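Luciferase-like monooxygenase (Streptomyces bottropensis, PDB 7BIP) probably acts as a monooxygenase of the bacterial luciferase-like family in the biosynthesis of the aromatic polyketide rishirilide. Local coordinates at residues R70-T75 against T164-H169; H84-A89 against V158-R163; G90-L95 against R139-E144; V105-A110 against E132-V137. All blocks are in the same frame, centred on the assembly; numbering follows the deposited sequence.

Contact 1 of 4, residues R70-T75 against T164-H169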
loop_
_atom_site.group_PDB
_atom_site.type_symbol
_atom_site.label_atom_id
_atom_site.label_comp_id
_atom_site.label_asym_id
_atom_site.label_seq_id
_atom_site.Cartn_x
_atom_site.Cartn_y
_atom_site.Cartn_z
ATOM N N ARG A 70 14.317 -5.747 11.348
ATOM C CA ARG A 70 14.306 -7.185 11.631
ATOM C C ARG A 70 12.925 -7.756 11.937
ATOM O O ARG A 70 12.669 -8.938 11.672
ATOM C CB ARG A 70 15.263 -7.502 12.782
ATOM C CG ARG A 70 14.934 -6.826 14.085
ATOM C CD ARG A 70 15.802 -7.381 15.204
ATOM N NE ARG A 70 15.596 -6.672 16.463
ATOM C CZ ARG A 70 16.437 -6.726 17.491
ATOM N NH1 ARG A 70 17.541 -7.461 17.404
ATOM N NH2 ARG A 70 16.177 -6.052 18.607
ATOM N N VAL A 71 12.029 -6.940 12.497
ATOM C CA VAL A 71 10.692 -7.414 12.821
ATOM C C VAL A 71 9.981 -7.901 11.552
ATOM O O VAL A 71 10.093 -7.298 10.477
ATOM C CB VAL A 71 9.945 -6.267 13.532
ATOM C CG1 VAL A 71 9.494 -5.175 12.547
ATOM C CG2 VAL A 71 8.830 -6.764 14.382
ATOM N N ARG A 72 9.254 -9.008 11.661
ATOM C CA ARG A 72 8.462 -9.433 10.511
ATOM C C ARG A 72 7.192 -8.586 10.393
ATOM O O ARG A 72 6.772 -7.917 11.339
ATOM C CB ARG A 72 8.122 -10.921 10.615
ATOM C CG ARG A 72 9.383 -11.817 10.632
ATOM C CD ARG A 72 9.059 -13.290 10.359
ATOM N NE ARG A 72 8.603 -13.528 8.983
ATOM C CZ ARG A 72 9.398 -13.587 7.916
ATOM N NH1 ARG A 72 10.708 -13.422 8.039
ATOM N NH2 ARG A 72 8.869 -13.802 6.715
ATOM N N LEU A 73 6.600 -8.595 9.198
ATOM C CA LEU A 73 5.367 -7.863 8.917
ATOM C C LEU A 73 4.286 -8.872 8.563
ATOM O O LEU A 73 4.493 -9.713 7.688
ATOM C CB LEU A 73 5.559 -6.871 7.753
ATOM C CG LEU A 73 6.535 -5.702 7.897
ATOM C CD1 LEU A 73 6.419 -4.999 9.259
ATOM C CD2 LEU A 73 7.954 -6.168 7.669
ATOM N N VAL A 74 3.132 -8.802 9.231
ATOM C CA VAL A 74 2.104 -9.828 9.060
ATOM C C VAL A 74 0.746 -9.190 8.803
ATOM O O VAL A 74 0.302 -8.332 9.572
ATOM C CB VAL A 74 2.020 -10.759 10.285
ATOM C CG1 VAL A 74 1.080 -11.943 9.985
ATOM C CG2 VAL A 74 3.407 -11.244 10.693
ATOM N N THR A 75 0.064 -9.635 7.746
ATOM C CA THR A 75 -1.330 -9.239 7.567
ATOM C C THR A 75 -2.224 -10.134 8.421
ATOM O O THR A 75 -2.117 -11.363 8.378
ATOM C CB THR A 75 -1.758 -9.297 6.093
ATOM O OG1 THR A 75 -1.555 -10.606 5.541
ATOM C CG2 THR A 75 -0.969 -8.287 5.269
ATOM N N THR A 164 8.054 -12.610 -6.018
ATOM C CA THR A 164 8.291 -12.415 -4.592
ATOM C C THR A 164 9.775 -12.583 -4.246
ATOM O O THR A 164 10.576 -13.150 -5.002
ATOM C CB THR A 164 7.443 -13.384 -3.761
ATOM O OG1 THR A 164 7.774 -14.733 -4.109
ATOM C CG2 THR A 164 5.954 -13.151 -4.025
ATOM N N TRP A 165 10.140 -12.039 -3.087
ATOM C CA TRP A 165 11.476 -12.228 -2.542
ATOM C C TRP A 165 11.619 -13.631 -1.970
ATOM O O TRP A 165 12.572 -14.357 -2.292
ATOM C CB TRP A 165 11.713 -11.169 -1.465
ATOM C CG TRP A 165 13.003 -11.266 -0.694
ATOM C CD1 TRP A 165 13.382 -12.264 0.173
ATOM C CD2 TRP A 165 14.058 -10.301 -0.676
ATOM N NE1 TRP A 165 14.610 -11.976 0.708
ATOM C CE2 TRP A 165 15.044 -10.775 0.206
ATOM C CE3 TRP A 165 14.262 -9.080 -1.323
ATOM C CZ2 TRP A 165 16.232 -10.074 0.450
ATOM C CZ3 TRP A 165 15.432 -8.383 -1.086
ATOM C CH2 TRP A 165 16.403 -8.878 -0.200
ATOM N N GLN A 166 10.668 -14.036 -1.140
ATOM C CA GLN A 166 10.727 -15.343 -0.500
ATOM C C GLN A 166 10.372 -16.454 -1.484
ATOM O O GLN A 166 9.646 -16.246 -2.454
ATOM C CB GLN A 166 9.779 -15.386 0.698
ATOM C CG GLN A 166 10.174 -14.408 1.794
ATOM C CD GLN A 166 9.191 -14.415 2.938
ATOM O OE1 GLN A 166 9.210 -15.320 3.775
ATOM N NE2 GLN A 166 8.321 -13.415 2.981
ATOM N N ARG A 167 10.870 -17.653 -1.201
ATOM C CA ARG A 167 10.678 -18.788 -2.088
ATOM C C ARG A 167 10.005 -19.932 -1.342
ATOM O O ARG A 167 10.504 -20.355 -0.291
ATOM C CB ARG A 167 12.020 -19.251 -2.650
ATOM C CG ARG A 167 12.698 -18.184 -3.486
ATOM C CD ARG A 167 14.079 -18.640 -3.901
ATOM N NE ARG A 167 14.914 -17.543 -4.375
ATOM C CZ ARG A 167 16.240 -17.625 -4.450
ATOM N NH1 ARG A 167 16.852 -18.747 -4.084
ATOM N NH2 ARG A 167 16.946 -16.595 -4.892
ATOM N N PRO A 168 8.877 -20.455 -1.840
ATOM C CA PRO A 168 8.263 -20.068 -3.116
ATOM C C PRO A 168 7.522 -18.735 -3.083
ATOM O O PRO A 168 7.241 -18.166 -4.131
ATOM C CB PRO A 168 7.280 -21.216 -3.391
ATOM C CG PRO A 168 6.927 -21.737 -2.030
ATOM C CD PRO A 168 8.169 -21.579 -1.194
ATOM N N HIS A 169 7.237 -18.248 -1.878
ATOM C CA HIS A 169 6.435 -17.054 -1.645
ATOM C C HIS A 169 6.334 -16.859 -0.138
ATOM O O HIS A 169 6.769 -17.735 0.622
ATOM C CB HIS A 169 5.050 -17.185 -2.303
ATOM C CG HIS A 169 4.326 -18.452 -1.970
ATOM N ND1 HIS A 169 3.792 -18.698 -0.725
ATOM C CD2 HIS A 169 4.025 -19.534 -2.729
ATOM C CE1 HIS A 169 3.212 -19.887 -0.722
ATOM N NE2 HIS A 169 3.332 -20.411 -1.929
#

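Contact 2 of 4, residues H84-A89 against V158-R163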
loop_
_atom_site.group_PDB
_atom_site.type_symbol
_atom_site.label_atom_id
_atom_site.label_comp_id
_atom_site.label_asym_id
_atom_site.label_seq_id
_atom_site.Cartn_x
_atom_site.Cartn_y
_atom_site.Cartn_z
ATOM N N HIS A 84 -9.189 -7.997 -5.989
ATOM C CA HIS A 84 -8.887 -8.841 -7.128
ATOM C C HIS A 84 -7.558 -9.544 -6.891
ATOM O O HIS A 84 -6.595 -8.903 -6.456
ATOM C CB HIS A 84 -8.793 -7.984 -8.389
ATOM C CG HIS A 84 -8.824 -8.765 -9.663
ATOM N ND1 HIS A 84 -7.812 -9.622 -10.038
ATOM C CD2 HIS A 84 -9.735 -8.791 -10.665
ATOM C CE1 HIS A 84 -8.112 -10.165 -11.204
ATOM N NE2 HIS A 84 -9.264 -9.668 -11.613
ATOM N N PRO A 85 -7.455 -10.849 -7.160
ATOM C CA PRO A 85 -6.193 -11.551 -6.849
ATOM C C PRO A 85 -4.980 -10.989 -7.570
ATOM O O PRO A 85 -3.869 -11.086 -7.037
ATOM C CB PRO A 85 -6.467 -13.001 -7.276
ATOM C CG PRO A 85 -7.683 -12.939 -8.129
ATOM C CD PRO A 85 -8.488 -11.766 -7.668
ATOM N N LEU A 86 -5.143 -10.422 -8.771
ATOM C CA LEU A 86 -3.999 -9.807 -9.439
ATOM C C LEU A 86 -3.435 -8.671 -8.598
ATOM O O LEU A 86 -2.214 -8.522 -8.464
ATOM C CB LEU A 86 -4.407 -9.277 -10.815
ATOM C CG LEU A 86 -4.723 -10.311 -11.897
ATOM C CD1 LEU A 86 -5.333 -9.605 -13.110
ATOM C CD2 LEU A 86 -3.476 -11.091 -12.290
ATOM N N LYS A 87 -4.318 -7.844 -8.050
ATOM C CA LYS A 87 -3.892 -6.710 -7.238
ATOM C C LYS A 87 -3.314 -7.167 -5.910
ATOM O O LYS A 87 -2.291 -6.639 -5.455
ATOM C CB LYS A 87 -5.089 -5.804 -6.993
ATOM C CG LYS A 87 -5.628 -5.197 -8.245
ATOM C CD LYS A 87 -4.672 -4.183 -8.759
ATOM C CE LYS A 87 -4.597 -3.036 -7.782
ATOM N NZ LYS A 87 -5.945 -2.461 -7.515
ATOM N N LEU A 88 -3.985 -8.120 -5.262
ATOM C CA LEU A 88 -3.512 -8.619 -3.980
ATOM C C LEU A 88 -2.149 -9.279 -4.128
ATOM O O LEU A 88 -1.224 -9.004 -3.352
ATOM C CB LEU A 88 -4.531 -9.599 -3.404
ATOM C CG LEU A 88 -4.334 -10.044 -1.959
ATOM C CD1 LEU A 88 -4.132 -8.845 -1.028
ATOM C CD2 LEU A 88 -5.576 -10.826 -1.578
ATOM N N ALA A 89 -1.998 -10.155 -5.126
ATOM C CA ALA A 89 -0.699 -10.786 -5.338
ATOM C C ALA A 89 0.372 -9.745 -5.628
ATOM O O ALA A 89 1.487 -9.826 -5.097
ATOM C CB ALA A 89 -0.777 -11.798 -6.480
ATOM N N VAL A 158 -0.692 -15.261 -17.739
ATOM C CA VAL A 158 0.006 -14.060 -17.293
ATOM C C VAL A 158 1.065 -14.484 -16.286
ATOM O O VAL A 158 0.985 -15.553 -15.681
ATOM C CB VAL A 158 -0.931 -13.009 -16.653
ATOM C CG1 VAL A 158 -1.825 -12.366 -17.710
ATOM C CG2 VAL A 158 -1.738 -13.638 -15.505
ATOM N N THR A 159 2.069 -13.628 -16.108
ATOM C CA THR A 159 3.054 -13.804 -15.048
ATOM C C THR A 159 3.116 -12.516 -14.243
ATOM O O THR A 159 3.427 -11.450 -14.791
ATOM C CB THR A 159 4.437 -14.163 -15.598
ATOM O OG1 THR A 159 4.341 -15.324 -16.429
ATOM C CG2 THR A 159 5.392 -14.448 -14.440
ATOM N N MET A 160 2.795 -12.610 -12.957
ATOM C CA MET A 160 2.712 -11.439 -12.094
ATOM C C MET A 160 4.098 -10.958 -11.692
ATOM O O MET A 160 4.932 -11.742 -11.232
ATOM C CB MET A 160 1.892 -11.766 -10.843
ATOM C CG MET A 160 1.826 -10.635 -9.813
ATOM S SD MET A 160 1.099 -9.091 -10.444
ATOM C CE MET A 160 -0.399 -9.695 -11.180
ATOM N N LEU A 161 4.339 -9.668 -11.871
ATOM C CA LEU A 161 5.525 -8.998 -11.376
ATOM C C LEU A 161 5.134 -8.057 -10.247
ATOM O O LEU A 161 3.970 -7.652 -10.139
ATOM C CB LEU A 161 6.214 -8.201 -12.496
ATOM C CG LEU A 161 6.808 -9.030 -13.638
ATOM C CD1 LEU A 161 7.310 -8.081 -14.723
ATOM C CD2 LEU A 161 7.931 -9.939 -13.154
ATOM N N PRO A 162 6.064 -7.727 -9.351
ATOM C CA PRO A 162 7.381 -8.353 -9.237
ATOM C C PRO A 162 7.235 -9.776 -8.714
ATOM O O PRO A 162 6.232 -10.108 -8.068
ATOM C CB PRO A 162 8.101 -7.465 -8.225
ATOM C CG PRO A 162 6.962 -6.961 -7.312
ATOM C CD PRO A 162 5.779 -6.797 -8.237
ATOM N N ARG A 163 8.193 -10.638 -9.021
ATOM C CA ARG A 163 8.214 -11.916 -8.337
ATOM C C ARG A 163 8.508 -11.686 -6.862
ATOM O O ARG A 163 9.115 -10.686 -6.485
ATOM C CB ARG A 163 9.249 -12.841 -8.965
ATOM C CG ARG A 163 9.163 -12.896 -10.500
ATOM C CD ARG A 163 7.790 -13.339 -11.002
ATOM N NE ARG A 163 7.563 -14.770 -10.813
ATOM C CZ ARG A 163 6.363 -15.320 -10.657
ATOM N NH1 ARG A 163 6.235 -16.634 -10.495
ATOM N NH2 ARG A 163 5.287 -14.550 -10.648
#

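Contact 3 of 4, residues G90-L95 against R139-E144. With CA (calcium ion), chain C.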
loop_
_atom_site.group_PDB
_atom_site.type_symbol
_atom_site.label_atom_id
_atom_site.label_comp_id
_atom_site.label_asym_id
_atom_site.label_seq_id
_atom_site.Cartn_x
_atom_site.Cartn_y
_atom_site.Cartn_z
ATOM N N GLY A 90 0.042 -8.753 -6.463
ATOM C CA GLY A 90 1.034 -7.760 -6.851
ATOM C C GLY A 90 1.487 -6.887 -5.695
ATOM O O GLY A 90 2.690 -6.698 -5.494
ATOM N N LYS A 91 0.535 -6.332 -4.921
ATOM C CA LYS A 91 0.959 -5.438 -3.838
ATOM C C LYS A 91 1.697 -6.204 -2.754
ATOM O O LYS A 91 2.654 -5.680 -2.169
ATOM C CB LYS A 91 -0.231 -4.665 -3.248
ATOM C CG LYS A 91 -1.210 -5.483 -2.414
ATOM C CD LYS A 91 -2.273 -4.572 -1.775
ATOM C CE LYS A 91 -3.204 -3.987 -2.814
ATOM N NZ LYS A 91 -4.417 -3.402 -2.160
ATOM N N LEU A 92 1.312 -7.454 -2.500
ATOM C CA LEU A 92 2.019 -8.227 -1.483
ATOM C C LEU A 92 3.418 -8.610 -1.956
ATOM O O LEU A 92 4.354 -8.664 -1.151
ATOM C CB LEU A 92 1.222 -9.474 -1.115
ATOM C CG LEU A 92 -0.050 -9.222 -0.295
ATOM C CD1 LEU A 92 -0.886 -10.488 -0.313
ATOM C CD2 LEU A 92 0.268 -8.771 1.146
ATOM N N ALA A 93 3.584 -8.878 -3.258
ATOM C CA ALA A 93 4.923 -9.132 -3.781
ATOM C C ALA A 93 5.809 -7.888 -3.674
ATOM O O ALA A 93 6.997 -7.991 -3.327
ATOM C CB ALA A 93 4.847 -9.643 -5.229
ATOM N N MET A 94 5.251 -6.697 -3.936
ATOM C CA MET A 94 6.027 -5.477 -3.713
ATOM C C MET A 94 6.467 -5.372 -2.258
ATOM O O MET A 94 7.629 -5.068 -1.959
ATOM C CB MET A 94 5.213 -4.243 -4.103
ATOM C CG MET A 94 4.910 -4.093 -5.595
ATOM S SD MET A 94 3.899 -2.606 -5.835
ATOM C CE MET A 94 5.084 -1.280 -5.587
ATOM N N LEU A 95 5.540 -5.622 -1.339
ATOM C CA LEU A 95 5.857 -5.503 0.082
ATOM C C LEU A 95 6.909 -6.523 0.507
ATOM O O LEU A 95 7.800 -6.200 1.302
ATOM C CB LEU A 95 4.574 -5.666 0.901
ATOM C CG LEU A 95 4.760 -5.724 2.414
ATOM C CD1 LEU A 95 5.503 -4.468 2.892
ATOM C CD2 LEU A 95 3.383 -5.831 3.065
ATOM N N ARG A 139 -1.026 -19.088 -6.722
ATOM C CA ARG A 139 -0.579 -19.460 -8.059
ATOM C C ARG A 139 0.161 -18.320 -8.738
ATOM O O ARG A 139 1.166 -18.557 -9.418
ATOM C CB ARG A 139 -1.764 -19.898 -8.919
ATOM C CG ARG A 139 -2.219 -21.261 -8.564
ATOM C CD ARG A 139 -3.003 -21.909 -9.674
ATOM N NE ARG A 139 -3.786 -22.960 -9.068
ATOM C CZ ARG A 139 -4.704 -23.680 -9.689
ATOM N NH1 ARG A 139 -4.961 -23.479 -10.981
ATOM N NH2 ARG A 139 -5.356 -24.605 -8.995
ATOM N N LEU A 140 -0.349 -17.084 -8.607
ATOM C CA LEU A 140 0.342 -15.938 -9.194
ATOM C C LEU A 140 1.745 -15.779 -8.625
ATOM O O LEU A 140 2.656 -15.334 -9.334
ATOM C CB LEU A 140 -0.479 -14.663 -8.980
ATOM C CG LEU A 140 -1.725 -14.599 -9.884
ATOM C CD1 LEU A 140 -2.730 -13.584 -9.352
ATOM C CD2 LEU A 140 -1.326 -14.268 -11.323
ATOM N N TRP A 141 1.949 -16.149 -7.356
ATOM C CA TRP A 141 3.284 -16.079 -6.773
ATOM C C TRP A 141 4.161 -17.251 -7.198
ATOM O O TRP A 141 5.360 -17.073 -7.447
ATOM C CB TRP A 141 3.199 -16.088 -5.251
ATOM C CG TRP A 141 2.681 -14.862 -4.581
ATOM C CD1 TRP A 141 2.662 -13.581 -5.059
ATOM C CD2 TRP A 141 2.139 -14.817 -3.262
ATOM N NE1 TRP A 141 2.117 -12.740 -4.109
ATOM C CE2 TRP A 141 1.795 -13.475 -2.996
ATOM C CE3 TRP A 141 1.893 -15.786 -2.285
ATOM C CZ2 TRP A 141 1.235 -13.075 -1.787
ATOM C CZ3 TRP A 141 1.338 -15.386 -1.074
ATOM C CH2 TRP A 141 1.009 -14.048 -0.840
ATOM N N ALA A 142 3.594 -18.459 -7.243
ATOM C CA ALA A 142 4.388 -19.671 -7.366
ATOM C C ALA A 142 4.677 -20.063 -8.804
ATOM O O ALA A 142 5.637 -20.810 -9.042
ATOM C CB ALA A 142 3.674 -20.844 -6.683
ATOM N N GLU A 143 3.874 -19.592 -9.755
ATOM C CA GLU A 143 3.895 -20.099 -11.121
ATOM C C GLU A 143 3.947 -18.950 -12.125
ATOM O O GLU A 143 3.748 -17.780 -11.791
ATOM C CB GLU A 143 2.657 -20.968 -11.425
ATOM C CG GLU A 143 2.389 -22.096 -10.430
ATOM C CD GLU A 143 3.444 -23.182 -10.464
ATOM O OE1 GLU A 143 3.636 -23.854 -9.427
ATOM O OE2 GLU A 143 4.080 -23.368 -11.525
ATOM N N GLU A 144 4.207 -19.322 -13.376
ATOM C CA GLU A 144 4.239 -18.411 -14.506
ATOM C C GLU A 144 3.301 -18.943 -15.579
ATOM O O GLU A 144 2.911 -20.112 -15.551
ATOM C CB GLU A 144 5.659 -18.259 -15.060
ATOM C CG GLU A 144 6.654 -17.778 -14.019
ATOM C CD GLU A 144 7.332 -18.908 -13.254
ATOM O OE1 GLU A 144 7.473 -20.029 -13.800
ATOM O OE2 GLU A 144 7.737 -18.658 -12.099
HETATM CA CA CA C . 8.998 -20.796 -12.087
HETATM O O HOH W 1 7.360 -21.909 -10.785
HETATM O O HOH W 2 8.945 -22.597 -13.684
#

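Contact 4 of 4, residues V105-A110 against E132-V137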
loop_
_atom_site.group_PDB
_atom_site.type_symbol
_atom_site.label_atom_id
_atom_site.label_comp_id
_atom_site.label_asym_id
_atom_site.label_seq_id
_atom_site.Cartn_x
_atom_site.Cartn_y
_atom_site.Cartn_z
ATOM N N VAL A 105 1.709 -13.657 5.252
ATOM C CA VAL A 105 0.421 -13.179 4.746
ATOM C C VAL A 105 -0.701 -14.025 5.340
ATOM O O VAL A 105 -0.944 -15.162 4.916
ATOM C CB VAL A 105 0.355 -13.187 3.220
ATOM C CG1 VAL A 105 -0.985 -12.590 2.781
ATOM C CG2 VAL A 105 1.511 -12.376 2.644
ATOM N N GLY A 106 -1.421 -13.455 6.301
ATOM C CA GLY A 106 -2.687 -14.022 6.731
ATOM C C GLY A 106 -3.830 -13.528 5.857
ATOM O O GLY A 106 -3.919 -12.342 5.533
ATOM N N PHE A 107 -4.692 -14.469 5.467
ATOM C CA PHE A 107 -5.912 -14.220 4.707
ATOM C C PHE A 107 -7.101 -14.577 5.593
ATOM O O PHE A 107 -7.094 -15.623 6.243
ATOM C CB PHE A 107 -5.997 -15.091 3.435
ATOM C CG PHE A 107 -4.868 -14.901 2.432
ATOM C CD1 PHE A 107 -5.103 -14.233 1.226
ATOM C CD2 PHE A 107 -3.618 -15.464 2.641
ATOM C CE1 PHE A 107 -4.088 -14.080 0.273
ATOM C CE2 PHE A 107 -2.597 -15.329 1.692
ATOM C CZ PHE A 107 -2.835 -14.628 0.502
ATOM N N GLY A 108 -8.135 -13.728 5.610
ATOM C CA GLY A 108 -9.265 -13.935 6.492
ATOM C C GLY A 108 -10.600 -13.785 5.783
ATOM O O GLY A 108 -10.687 -13.283 4.664
ATOM N N ARG A 109 -11.647 -14.241 6.469
ATOM C CA ARG A 109 -13.015 -14.078 6.000
ATOM C C ARG A 109 -13.587 -12.771 6.529
ATOM O O ARG A 109 -13.291 -12.351 7.651
ATOM C CB ARG A 109 -13.899 -15.244 6.455
ATOM C CG ARG A 109 -13.370 -16.621 6.108
ATOM C CD ARG A 109 -13.768 -17.049 4.708
ATOM N NE ARG A 109 -15.176 -16.808 4.399
ATOM C CZ ARG A 109 -16.163 -17.657 4.666
ATOM N NH1 ARG A 109 -17.412 -17.345 4.344
ATOM N NH2 ARG A 109 -15.905 -18.816 5.260
ATOM N N ALA A 110 -14.407 -12.125 5.712
ATOM C CA ALA A 110 -15.086 -10.940 6.197
ATOM C C ALA A 110 -16.335 -11.343 6.976
ATOM O O ALA A 110 -16.901 -12.422 6.782
ATOM C CB ALA A 110 -15.457 -10.020 5.035
ATOM N N GLU A 132 -10.954 -19.336 -3.530
ATOM C CA GLU A 132 -10.406 -19.064 -4.855
ATOM C C GLU A 132 -9.465 -17.869 -4.839
ATOM O O GLU A 132 -8.498 -17.841 -5.607
ATOM C CB GLU A 132 -11.529 -18.857 -5.874
ATOM C CG GLU A 132 -12.298 -20.140 -6.130
ATOM C CD GLU A 132 -13.101 -20.109 -7.413
ATOM O OE1 GLU A 132 -12.851 -19.217 -8.250
ATOM O OE2 GLU A 132 -13.976 -20.985 -7.579
ATOM N N GLY A 133 -9.712 -16.881 -3.974
ATOM C CA GLY A 133 -8.794 -15.759 -3.872
ATOM C C GLY A 133 -7.441 -16.169 -3.324
ATOM O O GLY A 133 -6.398 -15.749 -3.843
ATOM N N VAL A 134 -7.435 -17.007 -2.282
ATOM C CA VAL A 134 -6.174 -17.485 -1.717
ATOM C C VAL A 134 -5.402 -18.288 -2.753
ATOM O O VAL A 134 -4.196 -18.088 -2.955
ATOM C CB VAL A 134 -6.434 -18.318 -0.451
ATOM C CG1 VAL A 134 -5.126 -18.950 0.037
ATOM C CG2 VAL A 134 -7.060 -17.453 0.649
ATOM N N GLU A 135 -6.080 -19.213 -3.424
ATOM C CA GLU A 135 -5.369 -20.078 -4.356
ATOM C C GLU A 135 -4.885 -19.310 -5.578
ATOM O O GLU A 135 -3.785 -19.569 -6.080
ATOM C CB GLU A 135 -6.259 -21.243 -4.769
ATOM C CG GLU A 135 -5.674 -22.137 -5.864
ATOM C CD GLU A 135 -4.437 -22.916 -5.419
ATOM O OE1 GLU A 135 -4.064 -22.842 -4.231
ATOM O OE2 GLU A 135 -3.838 -23.598 -6.273
ATOM N N ALA A 136 -5.694 -18.376 -6.088
ATOM C CA ALA A 136 -5.246 -17.589 -7.233
ATOM C C ALA A 136 -4.002 -16.781 -6.887
ATOM O O ALA A 136 -3.064 -16.705 -7.690
ATOM C CB ALA A 136 -6.368 -16.675 -7.724
ATOM N N VAL A 137 -3.973 -16.179 -5.691
ATOM C CA VAL A 137 -2.792 -15.426 -5.270
ATOM C C VAL A 137 -1.587 -16.352 -5.149
ATOM O O VAL A 137 -0.491 -16.040 -5.630
ATOM C CB VAL A 137 -3.067 -14.687 -3.949
ATOM C CG1 VAL A 137 -1.750 -14.174 -3.334
ATOM C CG2 VAL A 137 -4.049 -13.520 -4.190
#

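Contact 1 of 4, residues R70-T75 against T164-H169
Arg-72 and Gln-166 reach for each other from opposite directions, and their polar ends make the whole of this small surface contact. Arg-72 NH2 gives a weak hydrogen bond to Gln-166 OE1, 3.3 Å long and bent to 129° at the hydrogen. The amide oxygen arrives at the edge of the guanidinium, near its plane, while the two flat groups are turned 68° against each other. A kink at chi3 of Arg-72 (68°) swings the guanidinium over to the loop, whereas Gln-166 runs straight beyond CG. Arg-72 opens strand 72-78 of a TIM barrel, so the contact lies at the rim formed by the N-terminal ends of the strands. Stronger partners position both groups: Arg-72 NE forms a salt bridge with Asp-104 and NH2 also donates to the carbonyl of Gly-101, while Gln-166 NE2 is held by Leu-103 O and Asp-96 OD1. Farther out, the loop braces itself. Thr-164 OG1 donates to Gln-166 O over 2.9 Å, in the carbonyl plane, closing a short turn. Between them, Trp-165 heads another way and packs on Gly-19 of the second subunit.

Contact 2 of 4, residues H84-A89 against V158-R163
Met-160 packs its side chain on Leu-86, and its carbonyl is in turn gripped by a flat group: Arg-163 sets the edge of its guanidinium against it. NH2 donates to Met-160 O at 2.9 Å, with the acceptor in the guanidinium plane and the N-H directed at a lone pair of the carbonyl. One face of the same guanidinium carries Thr-159 CG2, offset toward the rim, so the arginine folds back over its own loop. In the other segment the flat group is the His-84 ring. Leu-86 N lies in the ring plane and donates to ND1 at 3.1 Å, a capping bond from the N-cap residue at the start of helix 85-98.

The apolar meeting itself is made by the end of Met-160. Its CG stands anti to the backbone N (chi1 176°), which aims CG toward Ala-89; further bends at chi2 and chi3 then carry the methyl group across to Leu-86. CE ends 3.6 Å from Leu-86 CD2 and 3.5 Å from Leu-86 O, touching both branch and backbone. Ala-89 CB sits one turn on, 4.4 Å from Met-160 CG, and Val-158 CG2 brushes Leu-86 CD2 more distantly.

After Met-160 the loop turns through the cis peptide before Pro-162, whose ring packs farther along the same helix on Ala-93 and Asn-97. Leu-86 and Ala-89 also lean on Leu-140 of helix 126-142, and Arg-163 NH2 donates to Leu-140 O as well; the loop thus meets both helices and, through Met-160, Phe-47 of the second subunit.

Contact 3 of 4, residues G90-L95 against R139-E144
Leu-92 and Trp-141 carry the apolar part of this helix-to-helix contact. The leucine comes to the benzene end of the indole: its CD1 lies at the ring edge, near the plane, 3.7 Å from Trp-141 CZ2, and its CB is equally close to that same carbon. In the tryptophan, CG lies beside the backbone N (chi1 -72°), and the long ring thereby spans the gap to helix 85-98. At the pyrrole end, Ala-93 CB comes within 4.3 Å of Trp-141 NE1, a looser touch.

Hydrogen bonding fixes the rotation of the indole. NE1, the one polar atom of this buried side chain, donates to the backbone carbonyl of Ala-89, a turn before Ala-93, so the ring is pinned to the helix it packs on.

Metal binding belongs to the other end of the second segment, where the chain leaves the helix at Glu-143. Glu-144 grips a calcium ion with both carboxylate oxygens, OE1 at 2.4 Å and OE2 at 2.5 Å from the metal. OE2 also takes a weak hydrogen bond from Arg-163 NH1. Two waters also bind the calcium, and one of them donates to Ala-142 O at 2.7 Å, tying the metal to the last turn of the helix. The site is at the surface, well away from the indole.

Helices 85-98 and 126-142 thus lie side by side on the outside of the TIM barrel: Leu-92 and Trp-141 both rest on Val-105 of strand 103-107, Leu-92 also meets Val-58 of helix 57-67, and His-169 packs against the indole.

Contact 4 of 4, residues V105-A110 against E132-V137
Phe-107, the last residue of strand 103-107, lies with its CA 7.2 Å from that of Val-134 on helix 126-142, the closest CA pair across the contact. Its CB is directed toward the helix, and the side chain meets two valines one turn apart. Val-134 CG2 is placed near the root of the side chain, 3.8 Å from Phe-107 CB and as close to CG and CD1; it approaches the ring obliquely. Val-137 takes the far end, its CG1 4.0 Å from Phe-107 CZ at the ring edge, near the ring plane. From CB to CZ the side chain spans one turn of helix, with a valine methyl near each end. With CG beside the backbone N (chi1 -60°), Phe-107 extends along the helix rather than straight into it, which lets one ring serve both valines. All three side chains are buried, and the contact is wholly apolar.

This is the layer between strand and helix in a TIM barrel. Phe-107 points outward from the sheet, and helix 126-142 belongs to the beta-alpha-beta crossover from strand 103-107 to its parallel neighbour 171-175, to which the backbone of Phe-107 is hydrogen-bonded at Leu-173 and Ala-175. Phe-130 of the same helix also touches Phe-107, and helix 85-98 flanks the contact, with Leu-88 against the ring and Pro-85 against Val-137.

Overall arrangement
Contacts 2, 3 and 4 tie helices 85-98 and 126-142 to each other, to strand 103-107 and to the loop that follows the hairpin of strands 146-149 and 154-158; contact 1 fastens the next part of that loop at the barrel rim. Contacts 2 and 3 nearly coincide, their centres about 5 Å apart. There Arg-163 NH1 forms a salt bridge of 3.0 Å with Glu-144 OE2, linking loop and calcium ligand. Trp-141 reaches all the other contacts: NE1 bonds Ala-89 O of contact 2, CE3 lies 3.5 Å from His-169 CB of contact 1, and CH2 4.1 Å from Phe-107 CZ of contact 4. Strands 72-78 and 103-107 are sheet neighbours, with Thr-75 OG1 2.9 Å from Gly-106 O.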